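Local structure of acinetobacter secreted protease CpaA (Acinetobacter nosocomialis M2, 6O38) at residues Lys118-Asp123 / Val145-Val150. The protein is a secreted zinc metalloprotease, probably of the reprolysin-like type, that is bound by its chaperone CpaB and exported through the type II secretion system. Sequence-based numbering, arbitrary orientation.
Sequences KVLIQD and VSTASV
K118 bends at its third and fourth side-chain torsions and lays its side chain against V145, crossing it obliquely, with CG, CD and CE each 4.0 Å from V145 CG1 and NZ at 3.9 Å. That methyl sits between the backbone N and the carbonyl carbon of V145 (chi1 59°) and also touches L120, whose CD2 lies 3.9 Å from V145 CG1. Between K118 and L120, the V119 carbonyl accepts the V145 amide, O to N 2.9 Å. The V145 carbonyl answers by taking the I121 amide, N to O 2.8 Å. This is the parallel pairing of strands 116-121 and 141-146 in one of the StcE-type beta-sandwich domains; strand 90-98 pairs with 116-121 on its other edge. On the opposite face from L120 and V145, I121 packs its CB against S146 CB and OG, beside W126 and L167. I121 O accepts T147 N at 2.8 Å, with a weak bond from T147 OG1. Past the strand ends, the backbone carbon of Q122 rests on A148 CB. D123 then reaches across with OD1, which accepts S149 N at 2.8 Å, nearly straight (166°), and S149 OG at 3.3 Å, both on its syn side.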
ATOM      1  N   LYS A 118      -1.438 -26.082 -12.772  1.00 62.34           N
ATOM      2  CA  LYS A 118      -0.003 -26.197 -12.558  1.00 61.61           C
ATOM      3  C   LYS A 118       0.670 -26.668 -13.838  1.00 61.82           C
ATOM      4  O   LYS A 118       0.267 -27.680 -14.419  1.00 63.03           O
ATOM      5  CB  LYS A 118       0.310 -27.166 -11.415  1.00 62.21           C
ATOM      6  CG  LYS A 118       1.796 -27.411 -11.203  1.00 61.76           C
ATOM      7  CD  LYS A 118       2.069 -28.030  -9.842  1.00 62.20           C
ATOM      8  CE  LYS A 118       2.738 -29.388  -9.977  1.00 63.23           C
ATOM      9  NZ  LYS A 118       3.711 -29.642  -8.879  1.00 63.37           N
ATOM     10  N   VAL A 119       1.690 -25.935 -14.274  1.00 60.71           N
ATOM     11  CA  VAL A 119       2.544 -26.351 -15.380  1.00 60.96           C
ATOM     12  C   VAL A 119       3.852 -26.851 -14.783  1.00 61.29           C
ATOM     13  O   VAL A 119       4.603 -26.079 -14.175  1.00 60.79           O
ATOM     14  CB  VAL A 119       2.785 -25.204 -16.374  1.00 60.16           C
ATOM     15  CG1 VAL A 119       3.777 -25.631 -17.444  1.00 60.32           C
ATOM     16  CG2 VAL A 119       1.472 -24.774 -17.008  1.00 60.08           C
ATOM     17  N   LEU A 120       4.128 -28.140 -14.959  1.00 63.23           N
ATOM     18  CA  LEU A 120       5.236 -28.811 -14.294  1.00 63.72           C
ATOM     19  C   LEU A 120       6.182 -29.374 -15.349  1.00 64.12           C
ATOM     20  O   LEU A 120       5.751 -30.100 -16.250  1.00 64.61           O
ATOM     21  CB  LEU A 120       4.691 -29.897 -13.356  1.00 64.50           C
ATOM     22  CG  LEU A 120       5.530 -30.901 -12.562  1.00 65.28           C
ATOM     23  CD1 LEU A 120       5.559 -32.229 -13.286  1.00 66.28           C
ATOM     24  CD2 LEU A 120       6.940 -30.394 -12.257  1.00 65.04           C
ATOM     25  N   ILE A 121       7.465 -29.033 -15.231  1.00 65.83           N
ATOM     26  CA  ILE A 121       8.502 -29.450 -16.171  1.00 66.22           C
ATOM     27  C   ILE A 121       9.401 -30.477 -15.496  1.00 67.24           C
ATOM     28  O   ILE A 121       9.865 -30.261 -14.370  1.00 67.31           O
ATOM     29  CB  ILE A 121       9.324 -28.245 -16.662  1.00 65.40           C
ATOM     30  CG1 ILE A 121       8.433 -27.272 -17.435  1.00 64.52           C
ATOM     31  CG2 ILE A 121      10.489 -28.707 -17.522  1.00 65.74           C
ATOM     32  CD1 ILE A 121       9.174 -26.076 -17.981  1.00 63.73           C
ATOM     33  N   GLN A 122       9.648 -31.590 -16.185  1.00 69.70           N
ATOM     34  CA  GLN A 122      10.475 -32.675 -15.676  1.00 70.88           C
ATOM     35  C   GLN A 122      11.554 -33.042 -16.688  1.00 71.22           C
ATOM     36  O   GLN A 122      11.561 -32.573 -17.831  1.00 70.72           O
ATOM     37  CB  GLN A 122       9.638 -33.923 -15.366  1.00 71.93           C
ATOM     38  CG  GLN A 122       8.379 -33.661 -14.580  1.00 71.81           C
ATOM     39  CD  GLN A 122       7.603 -34.929 -14.289  1.00 72.94           C
ATOM     40  OE1 GLN A 122       7.072 -35.567 -15.200  1.00 73.85           O
ATOM     41  NE2 GLN A 122       7.536 -35.304 -13.017  1.00 73.39           N
ATOM     42  N   ASP A 123      12.477 -33.900 -16.239  1.00 70.68           N
ATOM     43  CA  ASP A 123      13.530 -34.405 -17.116  1.00 71.09           C
ATOM     44  C   ASP A 123      12.938 -35.098 -18.337  1.00 71.35           C
ATOM     45  O   ASP A 123      13.416 -34.908 -19.463  1.00 71.21           O
ATOM     46  CB  ASP A 123      14.446 -35.359 -16.346  1.00 72.12           C
ATOM     47  CG  ASP A 123      15.519 -34.626 -15.560  1.00 72.14           C
ATOM     48  OD1 ASP A 123      15.762 -33.437 -15.862  1.00 71.28           O
ATOM     49  OD2 ASP A 123      16.120 -35.231 -14.649  1.00 73.03           O
ATOM     50  N   VAL A 145       6.401 -24.614 -12.513  1.00 57.93           N
ATOM     51  CA  VAL A 145       7.401 -25.234 -11.651  1.00 58.27           C
ATOM     52  C   VAL A 145       8.188 -26.242 -12.477  1.00 59.15           C
ATOM     53  O   VAL A 145       7.634 -26.904 -13.361  1.00 59.84           O
ATOM     54  CB  VAL A 145       6.750 -25.898 -10.417  1.00 58.58           C
ATOM     55  CG1 VAL A 145       5.742 -26.958 -10.842  1.00 59.57           C
ATOM     56  CG2 VAL A 145       7.807 -26.489  -9.494  1.00 59.14           C
ATOM     57  N   SER A 146       9.487 -26.341 -12.206  1.00 60.76           N
ATOM     58  CA  SER A 146      10.365 -27.258 -12.919  1.00 61.55           C
ATOM     59  C   SER A 146      11.185 -28.066 -11.925  1.00 62.43           C
ATOM     60  O   SER A 146      11.726 -27.510 -10.964  1.00 62.22           O
ATOM     61  CB  SER A 146      11.294 -26.504 -13.876  1.00 61.06           C
ATOM     62  OG  SER A 146      12.250 -27.378 -14.452  1.00 61.80           O
ATOM     63  N   THR A 147      11.266 -29.375 -12.158  1.00 63.85           N
ATOM     64  CA  THR A 147      12.169 -30.254 -11.425  1.00 64.83           C
ATOM     65  C   THR A 147      13.250 -30.836 -12.325  1.00 65.47           C
ATOM     66  O   THR A 147      14.036 -31.676 -11.873  1.00 66.35           O
ATOM     67  CB  THR A 147      11.388 -31.384 -10.748  1.00 65.44           C
ATOM     68  OG1 THR A 147      10.896 -32.293 -11.742  1.00 65.83           O
ATOM     69  CG2 THR A 147      10.219 -30.825  -9.950  1.00 64.74           C
ATOM     70  N   ALA A 148      13.306 -30.411 -13.584  1.00 66.90           N
ATOM     71  CA  ALA A 148      14.287 -30.931 -14.520  1.00 67.43           C
ATOM     72  C   ALA A 148      15.681 -30.401 -14.194  1.00 67.62           C
ATOM     73  O   ALA A 148      15.849 -29.354 -13.565  1.00 67.20           O
ATOM     74  CB  ALA A 148      13.910 -30.561 -15.955  1.00 66.74           C
ATOM     75  N   SER A 149      16.692 -31.148 -14.640  1.00 69.23           N
ATOM     76  CA  SER A 149      18.078 -30.764 -14.407  1.00 69.38           C
ATOM     77  C   SER A 149      18.634 -29.860 -15.498  1.00 68.39           C
ATOM     78  O   SER A 149      19.627 -29.163 -15.257  1.00 68.22           O
ATOM     79  CB  SER A 149      18.958 -32.012 -14.285  1.00 70.75           C
ATOM     80  OG  SER A 149      18.948 -32.762 -15.487  1.00 71.09           O
ATOM     81  N   VAL A 150      18.025 -29.851 -16.681  1.00 67.70           N
ATOM     82  CA  VAL A 150      18.377 -28.918 -17.743  1.00 66.66           C
ATOM     83  C   VAL A 150      17.359 -27.785 -17.722  1.00 65.49           C
ATOM     84  O   VAL A 150      16.148 -28.029 -17.629  1.00 65.55           O
ATOM     85  CB  VAL A 150      18.426 -29.619 -19.113  1.00 66.82           C
ATOM     86  CG1 VAL A 150      17.749 -28.782 -20.188  1.00 65.65           C
ATOM     87  CG2 VAL A 150      19.866 -29.925 -19.498  1.00 67.29           C
TER